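Local coordinates for protein tannase (Fusobacterium nucleatum subsp. nucleatum ATCC 25586, PDB 6YQ4) that acts as a tannase of the alpha/beta-hydrolase class, with activity against gallotannins, and carries a bound magnesium ion, at residues 276-284 against 454-462; 306-314 against 466-474. All blocks are in the same frame, centred on the assembly; numbering follows the deposited sequence.

Interaction 1. Residues 276-284 against 454-462; sequences LNSLKLTDD and ILALKLKNS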
loop_
_atom_site.group_PDB
_atom_site.type_symbol
_atom_site.label_atom_id
_atom_site.label_comp_id
_atom_site.label_asym_id
_atom_site.label_seq_id
_atom_site.Cartn_x
_atom_site.Cartn_y
_atom_site.Cartn_z
ATOM N N LEU A 276 19.198 2.317 -7.839
ATOM C CA LEU A 276 19.350 1.261 -6.852
ATOM C C LEU A 276 20.697 1.341 -6.137
ATOM O O LEU A 276 20.754 1.206 -4.910
ATOM C CB LEU A 276 19.175 -0.101 -7.507
ATOM C CG LEU A 276 19.286 -1.175 -6.422
ATOM C CD1 LEU A 276 17.976 -1.949 -6.340
ATOM C CD2 LEU A 276 20.498 -2.101 -6.644
ATOM N N ASN A 277 21.789 1.605 -6.869
ATOM C CA ASN A 277 23.089 1.684 -6.203
ATOM C C ASN A 277 23.175 2.866 -5.257
ATOM O O ASN A 277 24.006 2.856 -4.343
ATOM C CB ASN A 277 24.218 1.774 -7.215
ATOM C CG ASN A 277 24.278 0.578 -8.089
ATOM O OD1 ASN A 277 23.766 -0.471 -7.726
ATOM N ND2 ASN A 277 24.877 0.720 -9.269
ATOM N N SER A 278 22.366 3.903 -5.480
ATOM C CA SER A 278 22.434 5.090 -4.633
ATOM C C SER A 278 21.898 4.822 -3.237
ATOM O O SER A 278 22.241 5.554 -2.309
ATOM C CB SER A 278 21.643 6.247 -5.256
ATOM O OG SER A 278 20.233 5.992 -5.166
ATOM N N LEU A 279 21.043 3.812 -3.087
ATOM C CA LEU A 279 20.418 3.487 -1.816
ATOM C C LEU A 279 21.366 2.745 -0.875
ATOM O O LEU A 279 21.180 2.816 0.345
ATOM C CB LEU A 279 19.149 2.645 -2.068
ATOM C CG LEU A 279 18.098 3.124 -3.094
ATOM C CD1 LEU A 279 17.026 2.061 -3.417
ATOM C CD2 LEU A 279 17.448 4.384 -2.593
ATOM N N LYS A 280 22.386 2.064 -1.410
ATOM C CA LYS A 280 23.356 1.305 -0.607
ATOM C C LYS A 280 22.638 0.318 0.310
ATOM O O LYS A 280 22.799 0.313 1.534
ATOM C CB LYS A 280 24.274 2.242 0.177
ATOM C CG LYS A 280 24.883 3.281 -0.733
ATOM C CD LYS A 280 26.067 3.984 -0.118
ATOM C CE LYS A 280 26.597 5.044 -1.070
ATOM N NZ LYS A 280 26.816 4.498 -2.445
ATOM N N LEU A 281 21.804 -0.505 -0.315
ATOM C CA LEU A 281 21.073 -1.554 0.368
ATOM C C LEU A 281 21.971 -2.777 0.536
ATOM O O LEU A 281 22.710 -3.165 -0.379
ATOM C CB LEU A 281 19.820 -1.911 -0.438
ATOM C CG LEU A 281 18.743 -0.819 -0.571
ATOM C CD1 LEU A 281 17.560 -1.368 -1.236
ATOM C CD2 LEU A 281 18.356 -0.265 0.788
ATOM N N THR A 282 21.923 -3.372 1.716
ATOM C CA THR A 282 22.666 -4.584 2.014
ATOM C C THR A 282 21.694 -5.697 2.356
ATOM O O THR A 282 20.642 -5.458 2.960
ATOM C CB THR A 282 23.614 -4.382 3.186
ATOM O OG1 THR A 282 22.844 -3.967 4.314
ATOM C CG2 THR A 282 24.676 -3.326 2.869
ATOM N N ASP A 283 22.045 -6.918 1.967
ATOM C CA ASP A 283 21.222 -8.052 2.365
ATOM C C ASP A 283 21.508 -8.463 3.814
ATOM O O ASP A 283 22.135 -7.719 4.565
ATOM C CB ASP A 283 21.449 -9.233 1.418
ATOM C CG ASP A 283 22.869 -9.792 1.493
ATOM O OD1 ASP A 283 23.649 -9.396 2.397
ATOM O OD2 ASP A 283 23.201 -10.636 0.624
ATOM N N ASP A 284 21.062 -9.662 4.190
ATOM C CA ASP A 284 21.230 -10.174 5.544
ATOM C C ASP A 284 22.686 -10.257 5.966
ATOM O O ASP A 284 22.995 -10.159 7.161
ATOM C CB ASP A 284 20.623 -11.563 5.627
ATOM C CG ASP A 284 19.398 -11.588 6.440
ATOM O OD1 ASP A 284 19.019 -10.500 6.920
ATOM O OD2 ASP A 284 18.836 -12.688 6.608
ATOM N N ILE A 454 12.719 -3.438 -2.233
ATOM C CA ILE A 454 13.537 -2.297 -1.809
ATOM C C ILE A 454 12.998 -1.686 -0.518
ATOM O O ILE A 454 13.768 -1.292 0.363
ATOM C CB ILE A 454 13.619 -1.252 -2.931
ATOM C CG1 ILE A 454 14.622 -1.682 -4.002
ATOM C CG2 ILE A 454 13.925 0.141 -2.369
ATOM C CD1 ILE A 454 14.448 -0.852 -5.272
ATOM N N LEU A 455 11.673 -1.594 -0.371
ATOM C CA LEU A 455 11.127 -1.120 0.902
ATOM C C LEU A 455 11.542 -2.045 2.043
ATOM O O LEU A 455 12.026 -1.593 3.089
ATOM C CB LEU A 455 9.612 -1.035 0.821
ATOM C CG LEU A 455 8.824 -0.632 2.059
ATOM C CD1 LEU A 455 8.998 0.838 2.319
ATOM C CD2 LEU A 455 7.358 -0.951 1.825
ATOM N N ALA A 456 11.361 -3.353 1.840
ATOM C CA ALA A 456 11.735 -4.339 2.839
ATOM C C ALA A 456 13.225 -4.254 3.181
ATOM O O ALA A 456 13.604 -4.357 4.348
ATOM C CB ALA A 456 11.337 -5.733 2.337
ATOM N N LEU A 457 14.086 -4.016 2.193
ATOM C CA LEU A 457 15.516 -3.957 2.511
ATOM C C LEU A 457 15.844 -2.731 3.342
ATOM O O LEU A 457 16.671 -2.791 4.265
ATOM C CB LEU A 457 16.359 -3.949 1.240
ATOM C CG LEU A 457 16.422 -5.265 0.471
ATOM C CD1 LEU A 457 16.704 -5.049 -1.037
ATOM C CD2 LEU A 457 17.439 -6.142 1.112
ATOM N N LYS A 458 15.261 -1.598 2.968
ATOM C CA LYS A 458 15.501 -0.347 3.666
ATOM C C LYS A 458 15.082 -0.453 5.118
ATOM O O LYS A 458 15.796 0.017 6.017
ATOM C CB LYS A 458 14.757 0.777 2.944
ATOM C CG LYS A 458 14.940 2.131 3.544
ATOM C CD LYS A 458 16.369 2.585 3.406
ATOM C CE LYS A 458 16.557 3.907 4.132
ATOM N NZ LYS A 458 18.007 4.219 4.414
ATOM N N LEU A 459 13.964 -1.121 5.386
ATOM C CA LEU A 459 13.531 -1.270 6.776
ATOM C C LEU A 459 14.451 -2.215 7.561
ATOM O O LEU A 459 14.777 -1.958 8.726
ATOM C CB LEU A 459 12.091 -1.764 6.820
ATOM C CG LEU A 459 11.013 -0.859 6.262
ATOM C CD1 LEU A 459 9.808 -1.672 5.784
ATOM C CD2 LEU A 459 10.595 0.131 7.328
ATOM N N LYS A 460 14.854 -3.328 6.954
ATOM C CA LYS A 460 15.798 -4.222 7.617
ATOM C C LYS A 460 17.120 -3.522 7.898
ATOM O O LYS A 460 17.700 -3.673 8.988
ATOM C CB LYS A 460 16.033 -5.462 6.753
ATOM C CG LYS A 460 14.802 -6.311 6.571
ATOM C CD LYS A 460 15.113 -7.514 5.726
ATOM C CE LYS A 460 15.694 -8.651 6.554
ATOM N NZ LYS A 460 14.706 -9.757 6.564
ATOM N N ASN A 461 17.621 -2.759 6.919
ATOM C CA ASN A 461 18.913 -2.101 7.086
ATOM C C ASN A 461 18.867 -1.067 8.200
ATOM O O ASN A 461 19.923 -0.699 8.733
ATOM C CB ASN A 461 19.353 -1.460 5.770
ATOM C CG ASN A 461 19.774 -2.489 4.713
ATOM O OD1 ASN A 461 20.017 -2.137 3.571
ATOM N ND2 ASN A 461 19.879 -3.757 5.106
ATOM N N SER A 462 17.662 -0.612 8.555
ATOM C CA SER A 462 17.413 0.360 9.606
ATOM C C SER A 462 16.992 -0.275 10.923
ATOM O O SER A 462 16.608 0.452 11.844
ATOM C CB SER A 462 16.351 1.379 9.175
ATOM O OG SER A 462 16.555 1.833 7.846
#
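Leu281 and Ile454 are the two bumps about which these segments fit together. Ile454 points from its helix into a hollow with three leucines around it: its CD1 meets Leu276 CD1 at 3.8 Å, its CG2 meets Leu279 CD1 at 3.8 Å, and its CG1 lies 4.0 Å from Leu281 CD1. Leu276 gets there because its CG swings anti to the backbone N (chi1 -178°), which carries its end toward the isoleucine. Leu281 fits the reverse way, dropping into the hollow between Ile454, Leu457, Lys458 and Asn461. These four, at i, i+3, i+4 and i+7, form a pocket on the helix surface like the hole of knobs-into-holes packing, but the side chain filling it comes from a segment that has left its helix. Leu281 CD1 rests 3.8 Å from Leu457 CB, while Leu281 CD2 turns toward Lys458 and Asn461. Helix 450-461 is the crossover of a beta-alpha-beta unit, joining the parallel neighbours 435-439 and 465-469 at one side of the alpha/beta-hydrolase sheet. The opposing segment, 276-284, belongs to the long insertion between strands 202-206 and 435-439, and it bends out of helix 259-279 at Lys280, whose phi is positive. Beyond the leucines the contact turns polar. The Asn461 amide faces the backbone of Thr282 and uses both ends: Thr282 N donates to Asn461 OD1 at 2.9 Å, nearly straight at 170°, and Asn461 ND2 donates to Thr282 O at 2.8 Å, with that oxygen in the amide plane. Two bonds to one residue fix the amide's rotation. Leu457 CD2 packs against the same Thr282 carbonyl oxygen. Farther along, at the solvent side, Asp284 OD1 and Lys460 NZ are 4.4 Å apart, too far for a salt bridge. Phe299 of helix 298-316 touches Leu276, Ile454 and Leu457.

Interaction 2. Residues 306-314 against 466-474; sequences IIRNSANRA and VNFAAPWGQ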
loop_
_atom_site.group_PDB
_atom_site.type_symbol
_atom_site.label_atom_id
_atom_site.label_comp_id
_atom_site.label_asym_id
_atom_site.label_seq_id
_atom_site.Cartn_x
_atom_site.Cartn_y
_atom_site.Cartn_z
ATOM N N ILE A 306 14.144 -14.571 -3.575
ATOM C CA ILE A 306 12.748 -14.409 -3.162
ATOM C C ILE A 306 11.850 -15.354 -3.951
ATOM O O ILE A 306 10.957 -16.002 -3.394
ATOM C CB ILE A 306 12.299 -12.953 -3.353
ATOM C CG1 ILE A 306 13.001 -12.030 -2.388
ATOM C CG2 ILE A 306 10.791 -12.805 -3.178
ATOM C CD1 ILE A 306 12.670 -10.595 -2.751
ATOM N N ILE A 307 12.050 -15.422 -5.271
ATOM C CA ILE A 307 11.214 -16.299 -6.083
ATOM C C ILE A 307 11.519 -17.759 -5.763
ATOM O O ILE A 307 10.602 -18.564 -5.575
ATOM C CB ILE A 307 11.387 -15.980 -7.585
ATOM C CG1 ILE A 307 10.936 -14.549 -7.896
ATOM C CG2 ILE A 307 10.589 -16.950 -8.458
ATOM C CD1 ILE A 307 9.475 -14.295 -7.600
ATOM N N ARG A 308 12.810 -18.117 -5.658
ATOM C CA ARG A 308 13.179 -19.484 -5.282
ATOM C C ARG A 308 12.499 -19.888 -3.992
ATOM O O ARG A 308 11.942 -20.986 -3.886
ATOM C CB ARG A 308 14.695 -19.610 -5.119
ATOM C CG ARG A 308 15.163 -21.011 -4.693
ATOM C CD ARG A 308 16.577 -21.019 -4.063
ATOM N NE ARG A 308 16.574 -20.467 -2.712
ATOM C CZ ARG A 308 17.661 -20.081 -2.051
ATOM N NH1 ARG A 308 18.851 -20.186 -2.627
ATOM N NH2 ARG A 308 17.552 -19.586 -0.813
ATOM N N ASN A 309 12.521 -18.997 -3.004
ATOM C CA ASN A 309 11.871 -19.285 -1.738
ATOM C C ASN A 309 10.368 -19.417 -1.911
ATOM O O ASN A 309 9.749 -20.302 -1.307
ATOM C CB ASN A 309 12.201 -18.191 -0.727
ATOM C CG ASN A 309 13.577 -18.358 -0.113
ATOM O OD1 ASN A 309 14.307 -19.337 -0.378
ATOM N ND2 ASN A 309 13.944 -17.396 0.715
ATOM N N SER A 310 9.766 -18.549 -2.732
ATOM C CA SER A 310 8.339 -18.664 -3.019
ATOM C C SER A 310 7.995 -20.008 -3.667
ATOM O O SER A 310 7.087 -20.710 -3.208
ATOM C CB SER A 310 7.882 -17.514 -3.917
ATOM O OG SER A 310 6.513 -17.689 -4.284
ATOM N N ALA A 311 8.691 -20.371 -4.758
ATOM C CA ALA A 311 8.393 -21.638 -5.437
ATOM C C ALA A 311 8.656 -22.856 -4.546
ATOM O O ALA A 311 7.968 -23.875 -4.675
ATOM C CB ALA A 311 9.194 -21.746 -6.730
ATOM N N ASN A 312 9.629 -22.787 -3.639
ATOM C CA ASN A 312 9.864 -23.940 -2.768
ATOM C C ASN A 312 8.786 -24.099 -1.707
ATOM O O ASN A 312 8.461 -25.229 -1.322
ATOM C CB ASN A 312 11.228 -23.836 -2.119
ATOM C CG ASN A 312 12.294 -24.361 -3.007
ATOM O OD1 ASN A 312 12.028 -25.235 -3.847
ATOM N ND2 ASN A 312 13.504 -23.826 -2.868
ATOM N N ARG A 313 8.221 -22.991 -1.219
ATOM C CA ARG A 313 7.069 -23.109 -0.339
ATOM C C ARG A 313 5.891 -23.715 -1.083
ATOM O O ARG A 313 5.185 -24.578 -0.549
ATOM C CB ARG A 313 6.708 -21.747 0.247
ATOM C CG ARG A 313 5.412 -21.724 1.059
ATOM C CD ARG A 313 5.341 -20.460 1.926
ATOM N NE ARG A 313 6.306 -20.510 3.037
ATOM C CZ ARG A 313 7.415 -19.769 3.125
ATOM N NH1 ARG A 313 8.220 -19.894 4.177
ATOM N NH2 ARG A 313 7.722 -18.900 2.171
ATOM N N ALA A 314 5.679 -23.290 -2.331
ATOM C CA ALA A 314 4.582 -23.833 -3.126
ATOM C C ALA A 314 4.719 -25.340 -3.280
ATOM O O ALA A 314 3.755 -26.086 -3.084
ATOM C CB ALA A 314 4.536 -23.153 -4.492
ATOM N N VAL A 466 10.946 -7.150 9.969
ATOM C CA VAL A 466 10.258 -7.158 8.691
ATOM C C VAL A 466 9.881 -8.583 8.312
ATOM O O VAL A 466 10.744 -9.458 8.255
ATOM C CB VAL A 466 11.133 -6.536 7.592
ATOM C CG1 VAL A 466 10.513 -6.760 6.230
ATOM C CG2 VAL A 466 11.344 -5.040 7.858
ATOM N N ASN A 467 8.599 -8.806 7.993
ATOM C CA ASN A 467 8.100 -10.100 7.512
ATOM C C ASN A 467 7.626 -9.918 6.065
ATOM O O ASN A 467 6.521 -9.420 5.821
ATOM C CB ASN A 467 6.983 -10.616 8.423
ATOM C CG ASN A 467 6.523 -12.023 8.065
ATOM O OD1 ASN A 467 6.254 -12.330 6.909
ATOM N ND2 ASN A 467 6.399 -12.870 9.064
ATOM N N PHE A 468 8.464 -10.357 5.110
ATOM C CA PHE A 468 8.305 -10.130 3.678
ATOM C C PHE A 468 8.329 -11.452 2.940
ATOM O O PHE A 468 9.148 -12.326 3.237
ATOM C CB PHE A 468 9.402 -9.232 3.127
ATOM C CG PHE A 468 9.360 -9.045 1.612
ATOM C CD1 PHE A 468 8.260 -8.500 0.993
ATOM C CD2 PHE A 468 10.451 -9.367 0.830
ATOM C CE1 PHE A 468 8.232 -8.303 -0.394
ATOM C CE2 PHE A 468 10.423 -9.177 -0.574
ATOM C CZ PHE A 468 9.308 -8.647 -1.180
ATOM N N ALA A 469 7.449 -11.567 1.951
ATOM C CA ALA A 469 7.130 -12.809 1.265
ATOM C C ALA A 469 6.435 -12.467 -0.049
ATOM O O ALA A 469 5.653 -11.512 -0.126
ATOM C CB ALA A 469 6.219 -13.699 2.121
ATOM N N ALA A 470 6.719 -13.264 -1.076
ATOM C CA ALA A 470 6.033 -13.188 -2.368
ATOM C C ALA A 470 5.252 -14.480 -2.538
ATOM O O ALA A 470 5.781 -15.473 -3.052
ATOM C CB ALA A 470 7.016 -12.977 -3.513
ATOM N N PRO A 471 3.999 -14.522 -2.096
ATOM C CA PRO A 471 3.228 -15.771 -2.155
ATOM C C PRO A 471 3.026 -16.247 -3.591
ATOM O O PRO A 471 2.628 -15.482 -4.469
ATOM C CB PRO A 471 1.897 -15.392 -1.496
ATOM C CG PRO A 471 2.184 -14.131 -0.731
ATOM C CD PRO A 471 3.236 -13.416 -1.495
ATOM N N TRP A 472 3.272 -17.533 -3.804
ATOM C CA TRP A 472 3.222 -18.141 -5.128
ATOM C C TRP A 472 1.820 -18.103 -5.732
ATOM O O TRP A 472 0.807 -18.275 -5.041
ATOM C CB TRP A 472 3.703 -19.597 -5.040
ATOM C CG TRP A 472 3.794 -20.236 -6.379
ATOM C CD1 TRP A 472 2.869 -21.063 -6.971
ATOM C CD2 TRP A 472 4.868 -20.095 -7.318
ATOM N NE1 TRP A 472 3.310 -21.447 -8.222
ATOM C CE2 TRP A 472 4.532 -20.867 -8.457
ATOM C CE3 TRP A 472 6.087 -19.402 -7.303
ATOM C CZ2 TRP A 472 5.367 -20.949 -9.570
ATOM C CZ3 TRP A 472 6.908 -19.485 -8.400
ATOM C CH2 TRP A 472 6.541 -20.248 -9.530
ATOM N N GLY A 473 1.773 -17.907 -7.046
ATOM C CA GLY A 473 0.521 -17.908 -7.773
ATOM C C GLY A 473 -0.434 -16.802 -7.396
ATOM O O GLY A 473 -1.635 -16.913 -7.669
ATOM N N GLN A 474 0.054 -15.736 -6.780
ATOM C CA GLN A 474 -0.795 -14.691 -6.224
ATOM C C GLN A 474 -0.605 -13.409 -7.026
ATOM O O GLN A 474 0.523 -12.938 -7.196
ATOM C CB GLN A 474 -0.462 -14.461 -4.741
ATOM C CG GLN A 474 -1.083 -13.209 -4.126
ATOM C CD GLN A 474 -2.597 -13.324 -4.034
ATOM O OE1 GLN A 474 -3.119 -14.242 -3.392
ATOM N NE2 GLN A 474 -3.313 -12.393 -4.686
HETATM O O HOH W 1 8.790 -15.487 -0.790
HETATM O O HOH W 2 4.710 -18.940 -1.541
#
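Ser310 and Trp472 bring the two backbones nearest, their CA atoms 5.6 Å apart, where helix 298-316 meets the chain that runs off the end of strand 465-469 into a type II turn at Pro471-Gln474, with Gly473 taking the positive-phi position. Ser310 OG donates to Ala470 O at 2.6 Å, arriving nearly in line with the carbonyl bond (171°). Its chi1 of 175° swings the hydroxyl away from its own backbone N and out to that carbonyl, and Ser310 OG also lies in the plane of the Trp472 ring, at its edge. Two waters add looser bridges between the backbones: one takes a hydrogen bond from Ala470 N and gives a weak one to Ile306 O, the other does the same between Trp472 N and Ser310 O. The indole lies against the small side chains of the helix. Ala314 CB sits over one face in a CH-pi contact, 3.9 Å from the centroid of the five-membered ring and 29° off its normal. Ala311 CB meets the far end of the ring obliquely, at 3.6 Å from Trp472 CZ3, and Ile307 CG2 stands more distantly at the edge. One turn before Ser310, Ile306 uses both branches: CD1 comes to the edge of the Phe468 ring, 3.4 Å from CE2, and CG2 packs on Ala470 CB at 3.8 Å. The indole is held from outside as well, NE1 bonding to Asp320 O and the ring meeting Phe324 edge-to-face. Strand 465-469 is one of the two edge strands of the mixed sheet, beside parallel strand 435-439; helix 450-461 packs on Val466 and Phe468, helix 298-316 covers the chain just past the strand's end, and Tyr343 of helix 340-344 touches both Ile307 and Trp472.

The centres of interactions 1 and 2 lie 19 Å apart, yet their later segments are successive elements, helix 450-461 and strand 465-469, and touch directly: Leu459 CB is 3.5 Å from Val466 CG2, and Ala456 CB is 3.9 Å from Phe468 CG. Their earlier segments come from the successive helices 259-279 and 298-316, so both contacts dock the same insertion on the last helix-strand unit of the sheet. Both are remote from the magnesium site of Asp150, Met153 and Gly155. Interaction 2 comes nearer a probable active centre: Pro471 lies close to, without touching, Ser166, Asp444 and His476, whose arrangement is consistent with a catalytic triad.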